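Local coordinates for protein 11S globulin subunit beta (Cucurbita maxima, PDB 2E9Q) that serves as a seed storage protein, a nutrient reservoir of the 11S globulin family built from two cupin modules, at residues E30-Q35 with Q364-G369; K73-P78 with S144-N149; F177-R182 with G207-G212; T283-Q288 with H312-L317; I306-Y311 with S323-V328. All coordinates share one frame; numbering follows the deposited sequence. Where two conformers were deposited one is given.

Interaction 1 of 5, residues E30-Q35 with Q364-G369; sequences ENLRAQ and QSVFDG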
# COMPACT_ATOMS: atom_id res chain seq x y z
N GLU A 30 20.66 8.08 10.81
CA GLU A 30 21.42 9.01 11.64
C GLU A 30 22.74 9.43 10.99
O GLU A 30 23.30 10.45 11.36
CB GLU A 30 21.68 8.39 13.02
CG GLU A 30 20.43 8.31 13.87
CD GLU A 30 20.67 7.61 15.20
OE1 GLU A 30 19.77 7.66 16.07
OE2 GLU A 30 21.76 7.00 15.38
N ASN A 31 23.21 8.65 10.02
CA ASN A 31 24.46 8.99 9.35
C ASN A 31 24.37 8.85 7.82
O ASN A 31 24.85 7.87 7.24
CB ASN A 31 25.59 8.11 9.88
CG ASN A 31 26.84 8.91 10.22
OD1 ASN A 31 26.82 9.80 11.09
ND2 ASN A 31 27.95 8.61 9.54
N LEU A 32 23.76 9.84 7.17
CA LEU A 32 23.62 9.81 5.72
C LEU A 32 25.00 9.99 5.10
O LEU A 32 25.88 10.61 5.69
CB LEU A 32 22.70 10.94 5.25
CG LEU A 32 21.34 11.06 5.92
CD1 LEU A 32 20.61 12.28 5.37
CD2 LEU A 32 20.52 9.78 5.70
N ARG A 33 25.19 9.45 3.90
CA ARG A 33 26.47 9.58 3.24
C ARG A 33 26.34 10.00 1.78
O ARG A 33 25.37 9.64 1.11
CB ARG A 33 27.23 8.25 3.32
CG ARG A 33 27.37 7.74 4.76
CD ARG A 33 28.08 6.39 4.85
NE ARG A 33 27.41 5.34 4.09
CZ ARG A 33 27.82 4.07 4.05
NH1 ARG A 33 27.15 3.17 3.33
NH2 ARG A 33 28.89 3.69 4.74
N ALA A 34 27.30 10.79 1.31
CA ALA A 34 27.32 11.19 -0.09
C ALA A 34 27.93 9.94 -0.72
O ALA A 34 29.11 9.68 -0.56
CB ALA A 34 28.24 12.38 -0.29
N GLN A 35 27.11 9.16 -1.42
CA GLN A 35 27.56 7.90 -2.01
C GLN A 35 28.03 7.89 -3.46
O GLN A 35 27.48 8.56 -4.33
CB GLN A 35 26.44 6.86 -1.92
CG GLN A 35 25.75 6.74 -0.58
CD GLN A 35 24.48 5.91 -0.69
OE1 GLN A 35 24.52 4.75 -1.12
NE2 GLN A 35 23.34 6.50 -0.31
N GLN A 364 19.13 16.82 15.25
CA GLN A 364 20.53 16.45 15.05
C GLN A 364 20.93 16.48 13.58
O GLN A 364 20.13 16.20 12.69
CB GLN A 364 20.82 15.04 15.59
CG GLN A 364 20.75 14.90 17.11
CD GLN A 364 21.69 15.86 17.82
OE1 GLN A 364 22.92 15.76 17.69
NE2 GLN A 364 21.12 16.80 18.57
N SER A 365 22.20 16.81 13.35
CA SER A 365 22.75 16.85 12.01
C SER A 365 23.01 15.39 11.62
O SER A 365 23.77 14.70 12.28
CB SER A 365 24.05 17.65 12.03
OG SER A 365 24.70 17.61 10.77
N VAL A 366 22.35 14.92 10.56
CA VAL A 366 22.55 13.55 10.11
C VAL A 366 23.43 13.51 8.87
O VAL A 366 23.75 12.44 8.32
CB VAL A 366 21.21 12.84 9.85
CG1 VAL A 366 20.50 12.62 11.19
CG2 VAL A 366 20.33 13.67 8.90
N PHE A 367 23.81 14.70 8.42
CA PHE A 367 24.73 14.86 7.31
C PHE A 367 25.19 16.30 7.34
O PHE A 367 24.39 17.21 7.56
CB PHE A 367 24.11 14.56 5.94
CG PHE A 367 25.10 14.70 4.80
CD1 PHE A 367 25.18 15.88 4.06
CD2 PHE A 367 25.98 13.67 4.50
CE1 PHE A 367 26.13 16.03 3.04
CE2 PHE A 367 26.93 13.81 3.47
CZ PHE A 367 27.00 14.99 2.74
N ASP A 368 26.48 16.49 7.14
CA ASP A 368 27.09 17.81 7.14
C ASP A 368 28.39 17.67 6.38
O ASP A 368 29.42 17.29 6.94
CB ASP A 368 27.35 18.28 8.57
CG ASP A 368 27.98 19.65 8.64
OD1 ASP A 368 27.92 20.40 7.64
OD2 ASP A 368 28.54 20.00 9.70
N GLY A 369 28.34 17.95 5.08
CA GLY A 369 29.53 17.84 4.26
C GLY A 369 29.30 18.22 2.82
O GLY A 369 28.37 18.95 2.49
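Leu32 N donates to Val366 O over 2.8 Å, the one hydrogen bond between segments 30-35 and 364-369. Leu32 N stands nearly in line with the Val366 carbonyl (C=O...N 165°), though the bond bends to 144° at H. In this bicupin the bond ties the N-terminal loop ahead of strand 39-43 to strand 365-372 of the second cupin module, where the chain turns a corner at Val366. The same corner brings Val366 CA to 3.4 Å from Glu30 O, a CA-H...O contact, so two adjoining points of the backbone are joined. Side chains extend the contact. Leu32 CD1 meets Val366 CG2 at 3.8 Å, the two side chains crossing obliquely, and Leu32 CB rests 3.9 Å from Phe367 CB. The other branch, Val366 CG1, lies against Glu30 O and CA. Phe367 holds its CG anti to the backbone N (chi1 -178°), which carries the ring along the loop from Leu32 to Ala34. Ala34 CB touches the far tip of the ring, 4.2 Å from Phe367 CZ. Strand 353-359, through Val356 and Val358, and Leu377 of strand 376-379 close around this apolar patch, and Glu57 takes the N-H of Arg33. The ring presents its edge, in its own plane, to the loop backbone: Phe367 CD2 lies 3.3 Å from Leu32 O.

Interaction 2 of 5, residues K73-P78 with S144-N149; sequences KGLLLP and SHWMYN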
# COMPACT_ATOMS: atom_id res chain seq x y z
N LYS A 73 27.46 4.30 -30.95
CA LYS A 73 27.07 3.06 -31.62
C LYS A 73 26.76 1.98 -30.59
O LYS A 73 26.64 0.80 -30.93
CB LYS A 73 28.16 2.57 -32.57
CG LYS A 73 28.55 3.56 -33.68
CD LYS A 73 27.37 3.90 -34.58
CE LYS A 73 27.74 4.93 -35.64
NZ LYS A 73 26.59 5.34 -36.50
N GLY A 74 26.63 2.39 -29.33
CA GLY A 74 26.34 1.43 -28.28
C GLY A 74 24.86 1.11 -28.12
O GLY A 74 24.01 2.00 -28.21
N LEU A 75 24.56 -0.15 -27.88
CA LEU A 75 23.19 -0.59 -27.70
C LEU A 75 22.98 -1.32 -26.36
O LEU A 75 23.53 -2.40 -26.14
CB LEU A 75 22.78 -1.52 -28.85
CG LEU A 75 21.42 -2.23 -28.70
CD1 LEU A 75 20.28 -1.23 -28.87
CD2 LEU A 75 21.31 -3.36 -29.73
N LEU A 76 22.19 -0.73 -25.47
CA LEU A 76 21.89 -1.36 -24.20
C LEU A 76 20.80 -2.35 -24.56
O LEU A 76 19.72 -1.96 -25.01
CB LEU A 76 21.36 -0.34 -23.19
CG LEU A 76 20.77 -0.87 -21.88
CD1 LEU A 76 21.78 -1.73 -21.12
CD2 LEU A 76 20.33 0.33 -21.03
N LEU A 77 21.08 -3.63 -24.41
CA LEU A 77 20.12 -4.65 -24.76
C LEU A 77 18.83 -4.51 -23.97
O LEU A 77 18.83 -4.02 -22.83
CB LEU A 77 20.73 -6.03 -24.53
CG LEU A 77 22.11 -6.18 -25.18
CD1 LEU A 77 22.65 -7.57 -24.93
CD2 LEU A 77 22.00 -5.91 -26.68
N PRO A 78 17.70 -4.93 -24.57
CA PRO A 78 16.38 -4.84 -23.92
C PRO A 78 16.15 -5.79 -22.76
O PRO A 78 16.53 -6.95 -22.80
CB PRO A 78 15.41 -5.13 -25.07
CG PRO A 78 16.17 -6.11 -25.89
CD PRO A 78 17.58 -5.51 -25.92
N SER A 144 9.79 -3.84 -21.06
CA SER A 144 11.14 -3.96 -21.61
C SER A 144 11.47 -2.74 -22.44
O SER A 144 10.61 -2.15 -23.08
CB SER A 144 11.27 -5.22 -22.47
OG SER A 144 10.52 -5.09 -23.66
N HIS A 145 12.74 -2.35 -22.41
CA HIS A 145 13.19 -1.20 -23.15
C HIS A 145 14.63 -1.39 -23.53
O HIS A 145 15.34 -2.19 -22.93
CB HIS A 145 13.04 0.06 -22.30
CG HIS A 145 13.94 0.10 -21.10
ND1 HIS A 145 14.85 1.11 -20.89
CD2 HIS A 145 14.06 -0.74 -20.05
CE1 HIS A 145 15.50 0.89 -19.76
NE2 HIS A 145 15.04 -0.23 -19.23
N TRP A 146 15.06 -0.66 -24.55
CA TRP A 146 16.43 -0.71 -25.03
C TRP A 146 16.81 0.70 -25.45
O TRP A 146 15.96 1.49 -25.87
CB TRP A 146 16.56 -1.67 -26.22
CG TRP A 146 15.63 -1.37 -27.36
CD1 TRP A 146 14.41 -1.95 -27.60
CD2 TRP A 146 15.84 -0.42 -28.42
NE1 TRP A 146 13.85 -1.42 -28.74
CE2 TRP A 146 14.70 -0.48 -29.27
CE3 TRP A 146 16.87 0.47 -28.74
CZ2 TRP A 146 14.57 0.32 -30.41
CZ3 TRP A 146 16.73 1.28 -29.89
CH2 TRP A 146 15.59 1.19 -30.71
N MET A 147 18.09 1.03 -25.32
CA MET A 147 18.54 2.36 -25.69
C MET A 147 19.79 2.28 -26.55
O MET A 147 20.64 1.41 -26.35
CB MET A 147 18.79 3.20 -24.44
CG MET A 147 17.52 3.49 -23.67
SD MET A 147 17.78 4.41 -22.15
CE MET A 147 17.88 3.06 -20.98
N TYR A 148 19.86 3.19 -27.51
CA TYR A 148 20.96 3.26 -28.45
C TYR A 148 21.54 4.66 -28.48
O TYR A 148 20.80 5.65 -28.44
CB TYR A 148 20.47 2.88 -29.85
CG TYR A 148 21.47 3.15 -30.94
CD1 TYR A 148 22.51 2.25 -31.21
CD2 TYR A 148 21.40 4.31 -31.70
CE1 TYR A 148 23.45 2.52 -32.21
CE2 TYR A 148 22.33 4.59 -32.70
CZ TYR A 148 23.35 3.69 -32.94
OH TYR A 148 24.27 3.96 -33.93
N ASN A 149 22.85 4.75 -28.54
CA ASN A 149 23.53 6.03 -28.59
C ASN A 149 23.78 6.33 -30.07
O ASN A 149 24.40 5.54 -30.78
CB ASN A 149 24.87 5.94 -27.85
CG ASN A 149 25.62 7.25 -27.81
OD1 ASN A 149 25.05 8.31 -28.10
ND2 ASN A 149 26.90 7.20 -27.44
O HOH W 1 17.58 -2.44 -21.28
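Segments 73-78 and 144-149 run antiparallel, their strand axes 177° apart and 4.8 Å at closest approach. Asn149 N gives a straight bond to Gly74 O (3.0 Å), and Leu76 N another to Met147 O (2.8 Å); the return bond from Met147 N to Leu76 O is weak. Beyond it a water appears to bridge Leu77 O and His145 O, its leg to Leu77 O unusually short, while Pro78 CA lies 3.0 Å from His145 O in a CA-H...O contact. On one face Leu76 and Met147 lie side by side, Leu76 CD2 being 3.7 Å from Met147 CE in one of two methionine conformers. Toward the other side, Leu75 CD1 reaches Trp146 CE3 at 3.8 Å. At the strand's start Lys73 lies alongside Tyr148, its CD 3.2 Å from Tyr148 OH, a buried hydroxyl without a polar partner. Within this cupin beta-barrel sheet, strand 242-244 pairs with 74-81 and strand 93-98 with 145-149, and Met428 of the third subunit packs on Leu77 and Pro78.

Interaction 3 of 5, residues F177-R182 with G207-G212; sequences FYLAGR and GNIFSG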
# COMPACT_ATOMS: atom_id res chain seq x y z
N PHE A 177 15.26 -8.56 -16.07
CA PHE A 177 15.15 -9.69 -16.99
C PHE A 177 15.54 -9.26 -18.41
O PHE A 177 14.80 -8.53 -19.08
CB PHE A 177 13.71 -10.23 -17.02
CG PHE A 177 13.18 -10.64 -15.67
CD1 PHE A 177 12.90 -9.69 -14.69
CD2 PHE A 177 12.97 -11.98 -15.37
CE1 PHE A 177 12.43 -10.07 -13.43
CE2 PHE A 177 12.50 -12.37 -14.10
CZ PHE A 177 12.23 -11.41 -13.14
N TYR A 178 16.69 -9.74 -18.87
CA TYR A 178 17.18 -9.41 -20.21
C TYR A 178 16.68 -10.38 -21.26
O TYR A 178 16.65 -11.60 -21.03
CB TYR A 178 18.72 -9.38 -20.22
CG TYR A 178 19.30 -8.10 -19.69
CD1 TYR A 178 19.60 -7.93 -18.33
CD2 TYR A 178 19.52 -7.02 -20.54
CE1 TYR A 178 20.09 -6.71 -17.84
CE2 TYR A 178 20.00 -5.81 -20.06
CZ TYR A 178 20.28 -5.65 -18.72
OH TYR A 178 20.75 -4.43 -18.30
N LEU A 179 16.29 -9.85 -22.41
CA LEU A 179 15.80 -10.69 -23.50
C LEU A 179 16.93 -11.26 -24.36
O LEU A 179 16.76 -12.27 -25.02
CB LEU A 179 14.84 -9.91 -24.40
CG LEU A 179 13.60 -9.25 -23.78
CD1 LEU A 179 12.59 -8.98 -24.89
CD2 LEU A 179 12.98 -10.14 -22.74
N ALA A 180 18.09 -10.60 -24.34
CA ALA A 180 19.23 -11.07 -25.12
C ALA A 180 20.57 -10.87 -24.42
O ALA A 180 20.66 -10.17 -23.42
CB ALA A 180 19.27 -10.36 -26.46
N GLY A 181 21.61 -11.50 -24.97
CA GLY A 181 22.94 -11.38 -24.40
C GLY A 181 23.14 -12.19 -23.14
O GLY A 181 22.33 -13.03 -22.79
N ARG A 182 24.24 -11.93 -22.44
CA ARG A 182 24.53 -12.64 -21.21
C ARG A 182 25.14 -11.66 -20.23
O ARG A 182 26.36 -11.56 -20.09
CB ARG A 182 25.51 -13.78 -21.49
CG ARG A 182 25.53 -14.84 -20.43
CD ARG A 182 26.65 -15.81 -20.75
NE ARG A 182 27.95 -15.14 -20.72
CZ ARG A 182 29.03 -15.58 -21.36
NH1 ARG A 182 30.17 -14.90 -21.27
NH2 ARG A 182 28.97 -16.68 -22.10
N GLY A 207 22.33 -15.59 -17.21
CA GLY A 207 22.10 -15.29 -18.61
C GLY A 207 20.81 -14.53 -18.86
O GLY A 207 20.27 -13.90 -17.96
N ASN A 208 20.33 -14.58 -20.10
CA ASN A 208 19.09 -13.90 -20.47
C ASN A 208 17.94 -14.86 -20.18
O ASN A 208 18.17 -16.03 -19.89
CB ASN A 208 19.13 -13.52 -21.95
CG ASN A 208 19.29 -14.72 -22.86
OD1 ASN A 208 18.58 -15.72 -22.73
ND2 ASN A 208 20.23 -14.62 -23.80
N ILE A 209 16.70 -14.39 -20.26
CA ILE A 209 15.55 -15.25 -19.95
C ILE A 209 15.39 -16.52 -20.77
O ILE A 209 14.74 -17.47 -20.32
CB ILE A 209 14.22 -14.48 -20.07
CG1 ILE A 209 14.03 -14.00 -21.51
CG2 ILE A 209 14.20 -13.35 -19.05
CD1 ILE A 209 12.73 -13.27 -21.75
N PHE A 210 15.96 -16.56 -21.97
CA PHE A 210 15.82 -17.75 -22.80
C PHE A 210 16.81 -18.85 -22.43
O PHE A 210 16.51 -20.03 -22.62
CB PHE A 210 15.96 -17.40 -24.28
CG PHE A 210 14.91 -16.44 -24.76
CD1 PHE A 210 15.26 -15.16 -25.16
CD2 PHE A 210 13.57 -16.80 -24.73
CE1 PHE A 210 14.27 -14.24 -25.52
CE2 PHE A 210 12.57 -15.88 -25.09
CZ PHE A 210 12.93 -14.60 -25.48
N SER A 211 17.97 -18.49 -21.90
CA SER A 211 18.97 -19.50 -21.56
C SER A 211 18.52 -20.45 -20.46
O SER A 211 19.17 -21.46 -20.22
CB SER A 211 20.32 -18.86 -21.19
OG SER A 211 20.24 -18.03 -20.05
N GLY A 212 17.40 -20.14 -19.82
CA GLY A 212 16.90 -21.02 -18.78
C GLY A 212 15.90 -22.07 -19.27
O GLY A 212 15.52 -22.95 -18.51
O HOH W 2 18.21 -11.78 -17.28
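The end of strand 176-178 and the loop that leaves it, 177-182, are met by a type I beta turn from Asn208 to Ser211, joined by the bond from Ile209 N to Tyr178 O (2.9 Å, 168° at H). The turn carries an Asx motif, and its Asn208 side chain works in both directions. With CG between the backbone N and the carbonyl carbon (chi1 60°), the amide is folded back so that ND2 donates to Gly181 O at 2.8 Å, on a lone pair of that carbonyl but 30° out of the asparagine amide plane. OD1 meanwhile accepts from Ser211 N, and Ser211 OG returns a bond to Asn208 O. One side chain thus braces the turn and ties it to the loop, beside the backbone bond. Ile209 packs next to it: its CG2 lies 3.8 Å from Phe177 CB, the two side chains crossing at about a right angle, while the side chain lies alongside that of Leu179, and Ile209 CD1 comes to 3.3 Å from Leu179 CD2, tighter than usual carbon contact. Its CG1 also sits over the centre of the neighbouring Phe210 ring. Around this buried patch Phe177 stacks on Phe80, Arg182 forms a salt bridge with Glu238, and Tyr429 of the third subunit bonds to Leu179 O, placing the contact at the boundary between subunits. That same carbonyl meets the edge of the Phe210 ring, Leu179 O lying 3.2 Å from Phe210 CE1.

Interaction 4 of 5, residues T283-Q288 with H312-L317; sequences TLRLKQ and HTLPIL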
# COMPACT_ATOMS: atom_id res chain seq x y z
N THR A 283 -1.44 6.60 -25.31
CA THR A 283 -1.15 7.91 -25.86
C THR A 283 -0.32 8.81 -24.93
O THR A 283 0.14 9.87 -25.34
CB THR A 283 -2.46 8.64 -26.24
OG1 THR A 283 -2.17 9.72 -27.14
CG2 THR A 283 -3.15 9.19 -24.98
N LEU A 284 -0.13 8.38 -23.69
CA LEU A 284 0.63 9.17 -22.73
C LEU A 284 2.10 9.35 -23.12
O LEU A 284 2.72 8.44 -23.65
CB LEU A 284 0.56 8.52 -21.35
CG LEU A 284 -0.85 8.37 -20.77
CD1 LEU A 284 -0.76 7.77 -19.38
CD2 LEU A 284 -1.53 9.73 -20.72
N ARG A 285 2.65 10.53 -22.86
CA ARG A 285 4.06 10.74 -23.18
C ARG A 285 4.85 9.93 -22.15
O ARG A 285 4.36 9.67 -21.05
CB ARG A 285 4.42 12.22 -23.09
CG ARG A 285 3.23 13.15 -23.11
CD ARG A 285 2.96 13.70 -21.72
NE ARG A 285 1.58 14.11 -21.54
CZ ARG A 285 0.55 13.28 -21.58
NH1 ARG A 285 -0.68 13.72 -21.39
NH2 ARG A 285 0.76 12.00 -21.81
N LEU A 286 6.05 9.50 -22.52
CA LEU A 286 6.89 8.71 -21.64
C LEU A 286 8.18 9.44 -21.30
O LEU A 286 9.17 8.83 -20.88
CB LEU A 286 7.21 7.36 -22.28
CG LEU A 286 5.98 6.55 -22.68
CD1 LEU A 286 6.39 5.13 -23.07
CD2 LEU A 286 5.01 6.51 -21.52
N LYS A 287 8.17 10.75 -21.52
CA LYS A 287 9.32 11.56 -21.22
C LYS A 287 8.94 13.02 -21.14
O LYS A 287 7.87 13.41 -21.60
CB LYS A 287 10.42 11.38 -22.26
CG LYS A 287 10.18 12.02 -23.63
CD LYS A 287 11.50 12.02 -24.43
CE LYS A 287 11.33 12.55 -25.84
NZ LYS A 287 10.82 11.51 -26.79
N GLN A 288 9.84 13.79 -20.54
CA GLN A 288 9.70 15.23 -20.37
C GLN A 288 11.12 15.78 -20.19
O GLN A 288 11.89 15.25 -19.39
CB GLN A 288 8.87 15.57 -19.14
CG GLN A 288 8.73 17.08 -18.88
CD GLN A 288 8.04 17.41 -17.56
OE1 GLN A 288 7.20 16.65 -17.08
NE2 GLN A 288 8.37 18.56 -16.99
N HIS A 312 1.40 16.29 -12.90
CA HIS A 312 0.69 17.43 -13.48
C HIS A 312 1.28 17.78 -14.85
O HIS A 312 0.57 18.26 -15.73
CB HIS A 312 0.80 18.68 -12.60
CG HIS A 312 -0.05 18.64 -11.37
ND1 HIS A 312 -1.39 18.35 -11.40
CD2 HIS A 312 0.26 18.85 -10.07
CE1 HIS A 312 -1.88 18.37 -10.17
NE2 HIS A 312 -0.90 18.68 -9.35
N THR A 313 2.59 17.56 -15.01
CA THR A 313 3.27 17.87 -16.26
C THR A 313 3.50 16.65 -17.13
O THR A 313 3.72 16.76 -18.33
CB THR A 313 4.64 18.50 -16.01
OG1 THR A 313 5.47 17.57 -15.30
CG2 THR A 313 4.51 19.78 -15.22
N LEU A 314 3.47 15.48 -16.51
CA LEU A 314 3.68 14.24 -17.23
C LEU A 314 2.76 13.22 -16.58
O LEU A 314 3.15 12.52 -15.63
CB LEU A 314 5.14 13.81 -17.15
CG LEU A 314 5.56 12.55 -17.92
CD1 LEU A 314 5.42 12.77 -19.43
CD2 LEU A 314 7.01 12.21 -17.58
N PRO A 315 1.51 13.12 -17.08
CA PRO A 315 0.44 12.23 -16.63
C PRO A 315 0.87 10.81 -16.25
O PRO A 315 0.36 10.24 -15.29
CB PRO A 315 -0.52 12.22 -17.81
CG PRO A 315 -0.40 13.61 -18.32
CD PRO A 315 1.09 13.85 -18.29
N ILE A 316 1.79 10.24 -17.01
CA ILE A 316 2.22 8.89 -16.73
C ILE A 316 2.84 8.71 -15.32
O ILE A 316 2.84 7.62 -14.77
CB ILE A 316 3.20 8.41 -17.83
CG1 ILE A 316 3.48 6.91 -17.68
CG2 ILE A 316 4.49 9.19 -17.78
CD1 ILE A 316 2.24 6.08 -17.68
N LEU A 317 3.35 9.79 -14.73
CA LEU A 317 3.95 9.70 -13.41
C LEU A 317 2.95 9.25 -12.34
O LEU A 317 3.32 8.64 -11.34
CB LEU A 317 4.57 11.05 -13.04
CG LEU A 317 5.70 11.41 -14.01
CD1 LEU A 317 6.35 12.71 -13.61
CD2 LEU A 317 6.72 10.26 -14.03
O HOH W 3 2.48 10.87 -19.71
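Leu314 CD1 presses into the bend of segment 283-288, 3.3 Å from Lys287 O, and with Ile316 makes the dense part of its contact with 312-317. Leu314 keeps CG anti to its backbone N (chi1 -177°), which sends CD1 there. Ile316 faces the earlier residues: its CG2 rests 3.3 Å from Arg285 O, its CD1 meets Leu284 CD1 at 3.8 Å, and its CG1 touches Leu286 CD2. Leu284 also sends CD2 across to Pro315 CB. A water spans the two backbones here, donating to Arg285 O and accepting from Ile316 N. In fold terms, the approach to strand 287-289, which extends the first cupin module's sheet by pairing with strand 135-139, is laid against a type I turn from Leu314 to Leu317 that leads into helix 317-320 of the second; Val138 packs on Leu314 and Leu317 from the sheet side. The outer margin differs in being exposed and partly mobile. In one of its two conformers the exposed Arg285 lays one face of its guanidinium over the Pro315 ring, Pro315 CD standing 3.2 Å above the plane toward the rim, and its CD comes near Leu314 CD1. Gln288 stretches out to the exposed Thr313, where Gln288 OE1 and Thr313 OG1 are 2.6 Å apart; Asn310 O and Gln288 OE1 compete for this one hydroxyl proton, and Gln288 NE2 is taken by Thr308 O.

Interaction 5 of 5, residues I306-Y311 with S323-V328; sequences ISTANY and SAERGV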
# COMPACT_ATOMS: atom_id res chain seq x y z
N ILE A 306 15.05 25.49 -10.61
CA ILE A 306 14.63 24.11 -10.41
C ILE A 306 13.45 23.81 -11.33
O ILE A 306 12.45 24.53 -11.32
CB ILE A 306 14.19 23.86 -8.95
CG1 ILE A 306 15.36 24.13 -8.01
CG2 ILE A 306 13.62 22.46 -8.81
CD1 ILE A 306 15.01 24.01 -6.53
N SER A 307 13.57 22.75 -12.13
CA SER A 307 12.53 22.36 -13.06
C SER A 307 11.88 21.07 -12.59
O SER A 307 12.58 20.08 -12.32
CB SER A 307 13.12 22.17 -14.45
OG SER A 307 13.75 23.37 -14.85
N THR A 308 10.55 21.07 -12.53
CA THR A 308 9.81 19.91 -12.05
C THR A 308 9.10 19.07 -13.10
O THR A 308 8.59 19.57 -14.10
CB THR A 308 8.74 20.34 -11.03
OG1 THR A 308 9.34 21.18 -10.03
CG2 THR A 308 8.11 19.12 -10.38
N ALA A 309 9.08 17.77 -12.84
CA ALA A 309 8.40 16.82 -13.69
C ALA A 309 7.57 15.97 -12.74
O ALA A 309 8.11 15.11 -12.04
CB ALA A 309 9.41 15.96 -14.43
N ASN A 310 6.27 16.24 -12.67
CA ASN A 310 5.38 15.47 -11.80
C ASN A 310 4.19 15.04 -12.65
O ASN A 310 4.16 15.29 -13.85
CB ASN A 310 4.94 16.29 -10.58
CG ASN A 310 4.34 17.65 -10.96
OD1 ASN A 310 3.72 17.80 -12.02
ND2 ASN A 310 4.52 18.64 -10.08
N TYR A 311 3.21 14.40 -12.03
CA TYR A 311 2.07 13.93 -12.79
C TYR A 311 1.27 15.07 -13.42
O TYR A 311 0.54 14.84 -14.37
CB TYR A 311 1.19 13.04 -11.92
CG TYR A 311 0.24 13.78 -11.02
CD1 TYR A 311 -1.07 14.05 -11.42
CD2 TYR A 311 0.66 14.23 -9.77
CE1 TYR A 311 -1.94 14.75 -10.61
CE2 TYR A 311 -0.20 14.94 -8.95
CZ TYR A 311 -1.50 15.19 -9.37
OH TYR A 311 -2.37 15.87 -8.55
N SER A 323 8.52 11.05 -9.38
CA SER A 323 8.67 12.37 -9.99
C SER A 323 10.11 12.83 -9.81
O SER A 323 10.90 12.14 -9.16
CB SER A 323 7.66 13.38 -9.41
OG SER A 323 7.71 13.49 -8.00
N ALA A 324 10.47 13.96 -10.42
CA ALA A 324 11.84 14.46 -10.33
C ALA A 324 11.93 15.98 -10.43
O ALA A 324 11.03 16.64 -10.96
CB ALA A 324 12.69 13.84 -11.43
N GLU A 325 13.03 16.50 -9.91
CA GLU A 325 13.33 17.92 -9.91
C GLU A 325 14.77 18.04 -10.38
O GLU A 325 15.65 17.30 -9.90
CB GLU A 325 13.20 18.52 -8.50
CG GLU A 325 11.78 18.67 -7.96
CD GLU A 325 11.75 19.33 -6.58
OE1 GLU A 325 10.69 19.83 -6.16
OE2 GLU A 325 12.80 19.33 -5.91
N ARG A 326 15.03 18.95 -11.32
CA ARG A 326 16.37 19.16 -11.84
C ARG A 326 16.75 20.56 -11.39
O ARG A 326 16.14 21.54 -11.82
CB ARG A 326 16.37 19.06 -13.37
CG ARG A 326 17.75 18.86 -14.01
CD ARG A 326 18.54 20.16 -14.12
NE ARG A 326 19.74 19.99 -14.95
CZ ARG A 326 20.87 19.44 -14.53
NH1 ARG A 326 21.90 19.32 -15.36
NH2 ARG A 326 21.00 19.04 -13.26
N GLY A 327 17.76 20.65 -10.53
CA GLY A 327 18.17 21.94 -10.01
C GLY A 327 19.46 22.48 -10.55
O GLY A 327 20.34 21.75 -11.01
N VAL A 328 19.58 23.80 -10.50
CA VAL A 328 20.78 24.47 -10.97
C VAL A 328 21.05 25.63 -10.03
O VAL A 328 20.22 26.53 -9.89
CB VAL A 328 20.61 25.00 -12.41
CG1 VAL A 328 21.78 25.90 -12.78
CG2 VAL A 328 20.53 23.84 -13.38
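Backbone hydrogen bonds carry most of the pairing of Ser307 with Arg326 and of Ala309 with Ala324, in strands antiparallel at 167° with axes 4.5 Å apart at their closest. Ser307 N to Arg326 O and its return, Arg326 N to Ser307 O, are both 2.9 Å; Ala309 N reaches Ala324 O at 2.9 Å, and the reverse bond closes that pair. These are the hydrogen-bonded pairs of a cupin barrel sheet, in which strand 323-329 lies between 304-309 and 393-400. CA-H...O contacts fill the intervals: Ile306 CA lies 3.3 Å from Arg326 O, and Glu325 CA comes equally near Ser307 O. Van der Waals contact between side chains is thin and occurs on the face bearing Ile306, Thr308 and Glu325. Ile306 CG2 lies 4.0 Å from Glu325 CB, and its CG1 lies near Gly327 CA. Thr308 and Glu325 run side by side, Thr308 OG1 near Glu325 CG with its hydroxyl anti to the carbonyl carbon (chi1 -50°). At the edge of the strand pair Ser323 CB packs 3.2 Å from Ala309 O, while its OG donates to Asn402 O. The charged ends reach beyond the pair: Arg326 bonds to Thr350, and the extended Glu325 forms a salt bridge with Arg447. Because Arg447 is assigned to a magnesium site, together with Lys387, the carboxylate probably offsets the positive charge gathered there, and the paired backbone probably helps to position it.

Overall arrangement
Interactions 2 and 3 belong to the first cupin module and share its sheet: they touch where Pro78 O meets Leu179 N at 2.9 Å, a probable hydrogen bond, and both contact the third subunit. Interactions 4 and 5 touch likewise, Gln288 NE2 standing 3.1 Å from Thr308 O, and their segments alternate along the chain, linking the approach to strand 287-289 with strand 304-309. Interaction 1, which also joins the modules, lies apart, its centre about 23 Å from that of interaction 5 and 36 Å from that of interaction 2. Of the assigned magnesium-site residues, Arg447 is about 3 Å and Lys387 about 6 Å from Glu325, side chain to side chain; Phe367 of interaction 1 is about 9 Å from Lys387.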